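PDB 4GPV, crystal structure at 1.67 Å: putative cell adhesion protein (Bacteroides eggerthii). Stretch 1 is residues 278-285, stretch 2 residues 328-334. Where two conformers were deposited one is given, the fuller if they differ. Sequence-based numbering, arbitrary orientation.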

ATOM      1  N   ILE A 278       4.006  20.742  14.811  1.00 22.27           N
ATOM      2  CA  ILE A 278       4.454  21.284  13.524  1.00 21.02           C
ATOM      3  C   ILE A 278       4.730  20.106  12.631  1.00 23.53           C
ATOM      4  O   ILE A 278       4.910  18.982  13.114  1.00 22.57           O
ATOM      5  N   PHE A 279       4.720  20.347  11.341  1.00 19.94           N
ATOM      6  CA  PHE A 279       4.896  19.273  10.359  1.00 19.36           C
ATOM      7  C   PHE A 279       5.847  19.650   9.244  1.00 22.53           C
ATOM      8  O   PHE A 279       5.914  20.808   8.851  1.00 22.87           O
ATOM      9  N   TYR A 280       6.546  18.641   8.690  1.00 19.46           N
ATOM     10  CA  TYR A 280       7.372  18.813   7.489  1.00 20.86           C
ATOM     11  C   TYR A 280       6.745  17.836   6.497  1.00 24.85           C
ATOM     12  O   TYR A 280       7.068  16.652   6.519  1.00 23.03           O
ATOM     13  N   PRO A 281       5.717  18.278   5.745  1.00 22.07           N
ATOM     14  CA  PRO A 281       4.923  17.311   4.974  1.00 20.76           C
ATOM     15  C   PRO A 281       5.140  17.290   3.457  1.00 24.32           C
ATOM     16  O   PRO A 281       5.700  18.227   2.872  1.00 22.09           O
ATOM     17  N   ILE A 282       4.613  16.231   2.838  1.00 21.63           N
ATOM     18  CA  ILE A 282       4.532  16.095   1.394  1.00 22.59           C
ATOM     19  C   ILE A 282       3.161  15.529   1.049  1.00 22.84           C
ATOM     20  O   ILE A 282       2.785  14.463   1.544  1.00 20.48           O
ATOM     21  N   LEU A 283       2.405  16.265   0.214  1.00 21.15           N
ATOM     22  CA  LEU A 283       1.076  15.834  -0.235  1.00 21.62           C
ATOM     23  C   LEU A 283       1.223  15.037  -1.497  1.00 22.52           C
ATOM     24  O   LEU A 283       1.882  15.510  -2.424  1.00 19.87           O
ATOM     25  N   PHE A 284       0.593  13.856  -1.554  1.00 17.45           N
ATOM     26  CA  PHE A 284       0.606  13.009  -2.752  1.00 17.88           C
ATOM     27  C   PHE A 284      -0.534  13.463  -3.662  1.00 19.98           C
ATOM     28  O   PHE A 284      -1.594  12.806  -3.773  1.00 18.35           O
ATOM     29  N   THR A 285      -0.305  14.621  -4.279  1.00 19.16           N
ATOM     30  CA  THR A 285      -1.183  15.243  -5.278  1.00 19.55           C
ATOM     31  C   THR A 285      -0.374  15.505  -6.542  1.00 26.40           C
ATOM     32  O   THR A 285       0.853  15.622  -6.489  1.00 21.79           O
ATOM     33  N   SER A 328      13.030  26.257   3.733  1.00 47.92           N
ATOM     34  CA  SER A 328      13.366  25.395   4.868  1.00 45.04           C
ATOM     35  C   SER A 328      13.051  23.900   4.637  1.00 41.27           C
ATOM     36  O   SER A 328      13.552  23.047   5.384  1.00 38.04           O
ATOM     37  N   ILE A 329      12.157  23.599   3.674  1.00 34.04           N
ATOM     38  CA  ILE A 329      11.781  22.219   3.336  1.00 32.21           C
ATOM     39  C   ILE A 329      11.994  22.011   1.844  1.00 35.55           C
ATOM     40  O   ILE A 329      11.419  22.745   1.043  1.00 39.35           O
ATOM     41  N   GLU A 330      12.826  21.036   1.473  1.00 25.60           N
ATOM     42  CA  GLU A 330      13.075  20.638   0.083  1.00 26.61           C
ATOM     43  C   GLU A 330      12.661  19.183  -0.020  1.00 29.77           C
ATOM     44  O   GLU A 330      13.150  18.365   0.768  1.00 28.40           O
ATOM     45  N   VAL A 331      11.752  18.856  -0.956  1.00 25.85           N
ATOM     46  CA  VAL A 331      11.253  17.479  -1.082  1.00 24.77           C
ATOM     47  C   VAL A 331      11.366  16.983  -2.507  1.00 30.34           C
ATOM     48  O   VAL A 331      11.006  17.707  -3.449  1.00 31.88           O
ATOM     49  N   THR A 332      11.874  15.749  -2.675  1.00 24.68           N
ATOM     50  CA  THR A 332      11.895  15.073  -3.971  0.60 24.17           C
ATOM     51  C   THR A 332      11.096  13.807  -3.808  1.00 25.60           C
ATOM     52  O   THR A 332      11.209  13.133  -2.775  1.00 20.96           O
ATOM     53  N   VAL A 333      10.243  13.507  -4.789  1.00 21.23           N
ATOM     54  CA  VAL A 333       9.436  12.273  -4.756  1.00 20.42           C
ATOM     55  C   VAL A 333       9.688  11.552  -6.049  1.00 25.74           C
ATOM     56  O   VAL A 333       9.497  12.139  -7.128  1.00 26.35           O
ATOM     57  N   THR A 334      10.146  10.313  -5.952  1.00 22.65           N
ATOM     58  CA  THR A 334      10.324   9.501  -7.148  1.00 23.35           C
ATOM     59  C   THR A 334       9.461   8.259  -7.000  1.00 25.57           C
ATOM     60  O   THR A 334       9.211   7.797  -5.871  1.00 22.39           O
TER

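Two strands can pack against each other without sharing a single hydrogen bond, provided that each turns apolar side chains into the space between them, as the contact between residues 278-285 and 328-334 illustrates. At the centre stands Ile 282, whose CA-to-CB bond points toward the second strand. Chi1 t places CG1 of Ile 282 3.7 Å from CG1 of Val 331, and chi2 p sets the direction of CD1. The same CG1 atom of Ile 282 lies 3.8 Å from CG2 of Val 333. One isoleucine thus serves two valines, which is possible because residues 331 and 333 are two apart on an extended strand and so project to the same side. Both valines point toward the first stretch and both adopt the t rotamer, presenting a repeated branched surface.

The strand axes approach to 8.4 Å and run in roughly the same direction, 29° apart. Across this gap the CA atoms of Ile 282 and Val 331 lie 7.3 Å from each other, too far for backbone pairing, and side chains fill the interval.

The alternation continues to Ile 329, which also points inward and has the largest area covered in this contact. Its chi1 m, chi2 t conformation extends the chain so that CD1 of Ile 329 reaches 3.7 Å from CD1 of Tyr 280, meeting the ring obliquely. Tyr 280 itself leaves its backbone sideways, with chi1 m. The same methyl, CD1 of Ile 329, comes within 4.3 Å of CD of Pro 281; although the CA-to-CB bond of the proline points away, its CD is attached to the backbone nitrogen and remains accessible from this side.

At the other end, Phe 284 closes the apolar row. Its CA-to-CB bond is directed sideways, but the m rotamer carries the end of the ring nearer the partner strand, where CE1 of Phe 284 lies 3.9 Å from CG1 of Val 333, again at an oblique approach. Phe 279, by contrast, sends its ring away and contributes little.

Polar groups lie outside this packing. Glu 330, Thr 332 and Thr 334, interleaved with the inward residues of the second strand, are exposed and make no contact with the first stretch. The hydroxyl of Tyr 280 is hydrogen-bonded elsewhere in the structure, as is OG1 of Thr 285, while Ser 328 OG is hydrogen-bonded to a residue just outside one of the stretches. The two stretches bury 301 Å² together, mostly through contacts of apolar side chains, and no hydrogen bond crosses between them.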

ATOM      1  CB  ILE A 278       5.653  22.270  13.582  1.00 24.77           C
ATOM      2  CG1 ILE A 278       6.906  21.584  14.171  1.00 24.93           C
ATOM      3  CG2 ILE A 278       5.276  23.561  14.334  1.00 27.23           C
ATOM      4  CD1 ILE A 278       8.201  22.296  14.004  1.00 27.27           C
ATOM      5  CB  PHE A 279       3.527  18.928   9.727  1.00 20.79           C
ATOM      6  CG  PHE A 279       2.484  18.457  10.705  1.00 21.03           C
ATOM      7  CD1 PHE A 279       1.676  19.368  11.382  1.00 23.42           C
ATOM      8  CD2 PHE A 279       2.327  17.107  10.979  1.00 21.90           C
ATOM      9  CE1 PHE A 279       0.721  18.930  12.305  1.00 25.21           C
ATOM     10  CE2 PHE A 279       1.349  16.662  11.866  1.00 24.23           C
ATOM     11  CZ  PHE A 279       0.580  17.583  12.565  1.00 23.47           C
ATOM     12  CB  TYR A 280       8.855  18.523   7.771  1.00 21.52           C
ATOM     13  CG  TYR A 280       9.420  19.351   8.900  1.00 21.36           C
ATOM     14  CD1 TYR A 280       9.986  20.603   8.655  1.00 22.42           C
ATOM     15  CD2 TYR A 280       9.454  18.860  10.203  1.00 21.97           C
ATOM     16  CE1 TYR A 280      10.612  21.325   9.669  1.00 22.39           C
ATOM     17  CE2 TYR A 280      10.037  19.600  11.241  1.00 22.90           C
ATOM     18  CZ  TYR A 280      10.612  20.834  10.969  1.00 25.55           C
ATOM     19  OH  TYR A 280      11.209  21.547  11.993  1.00 23.50           O
ATOM     20  CB  PRO A 281       3.509  17.805   5.248  1.00 21.95           C
ATOM     21  CG  PRO A 281       3.664  19.312   5.383  1.00 27.81           C
ATOM     22  CD  PRO A 281       5.090  19.615   5.714  1.00 24.26           C
ATOM     23  CB  ILE A 282       5.695  15.322   0.715  1.00 27.57           C
ATOM     24  CG1 ILE A 282       5.670  15.518  -0.841  1.00 29.86           C
ATOM     25  CG2 ILE A 282       5.734  13.870   1.083  1.00 27.05           C
ATOM     26  CD1 ILE A 282       5.802  17.105  -1.369  1.00 35.66           C
ATOM     27  CB  LEU A 283       0.152  17.045  -0.506  1.00 23.27           C
ATOM     28  CG  LEU A 283      -0.616  17.625   0.663  1.00 31.24           C
ATOM     29  CD1 LEU A 283       0.306  18.325   1.585  1.00 33.01           C
ATOM     30  CD2 LEU A 283      -1.622  18.623   0.167  1.00 37.57           C
ATOM     31  CB  PHE A 284       0.503  11.525  -2.410  1.00 18.42           C
ATOM     32  CG  PHE A 284       1.823  11.011  -1.895  1.00 20.14           C
ATOM     33  CD1 PHE A 284       2.823  10.614  -2.778  1.00 24.80           C
ATOM     34  CD2 PHE A 284       2.093  10.990  -0.530  1.00 21.61           C
ATOM     35  CE1 PHE A 284       4.057  10.151  -2.300  1.00 26.33           C
ATOM     36  CE2 PHE A 284       3.326  10.508  -0.050  1.00 25.52           C
ATOM     37  CZ  PHE A 284       4.301  10.123  -0.943  1.00 24.61           C
ATOM     38  CB  THR A 285      -1.733  16.605  -4.775  1.00 27.55           C
ATOM     39  OG1 THR A 285      -0.641  17.506  -4.544  1.00 26.37           O
ATOM     40  CG2 THR A 285      -2.599  16.474  -3.549  1.00 29.18           C
ATOM     41  CB  SER A 328      12.624  25.868   6.104  1.00 49.72           C
ATOM     42  OG  SER A 328      11.225  25.834   5.874  1.00 64.56           O
ATOM     43  CB  ILE A 329      10.310  21.868   3.753  1.00 35.53           C
ATOM     44  CG1 ILE A 329      10.018  22.236   5.219  1.00 37.24           C
ATOM     45  CG2 ILE A 329      10.005  20.386   3.484  1.00 34.93           C
ATOM     46  CD1 ILE A 329       8.506  22.250   5.633  1.00 46.40           C
ATOM     47  CB  GLU A 330      14.549  20.822  -0.319  1.00 29.78           C
ATOM     48  CG  GLU A 330      14.841  20.415  -1.759  1.00 44.84           C
ATOM     49  CD  GLU A 330      16.196  19.777  -2.010  1.00 75.72           C
ATOM     50  OE1 GLU A 330      17.229  20.375  -1.623  1.00 72.11           O
ATOM     51  OE2 GLU A 330      16.224  18.697  -2.644  1.00 64.73           O
ATOM     52  CB  VAL A 331       9.767  17.307  -0.600  1.00 28.36           C
ATOM     53  CG1 VAL A 331       9.331  15.831  -0.665  1.00 27.77           C
ATOM     54  CG2 VAL A 331       9.548  17.840   0.817  1.00 28.36           C
ATOM     55  CB  THR A 332      13.288  14.790  -4.554  0.60 29.83           C
ATOM     56  OG1 THR A 332      13.904  13.715  -3.844  0.60 28.59           O
ATOM     57  CG2 THR A 332      14.177  16.042  -4.658  0.60 28.50           C
ATOM     58  CB  VAL A 333       7.917  12.459  -4.514  1.00 22.86           C
ATOM     59  CG1 VAL A 333       7.184  11.102  -4.447  1.00 21.46           C
ATOM     60  CG2 VAL A 333       7.649  13.271  -3.261  1.00 23.63           C
ATOM     61  CB  THR A 334      11.779   9.176  -7.469  1.00 36.26           C
ATOM     62  OG1 THR A 334      12.335   8.406  -6.414  1.00 33.72           O
ATOM     63  CG2 THR A 334      12.618  10.423  -7.795  1.00 36.83           C
TER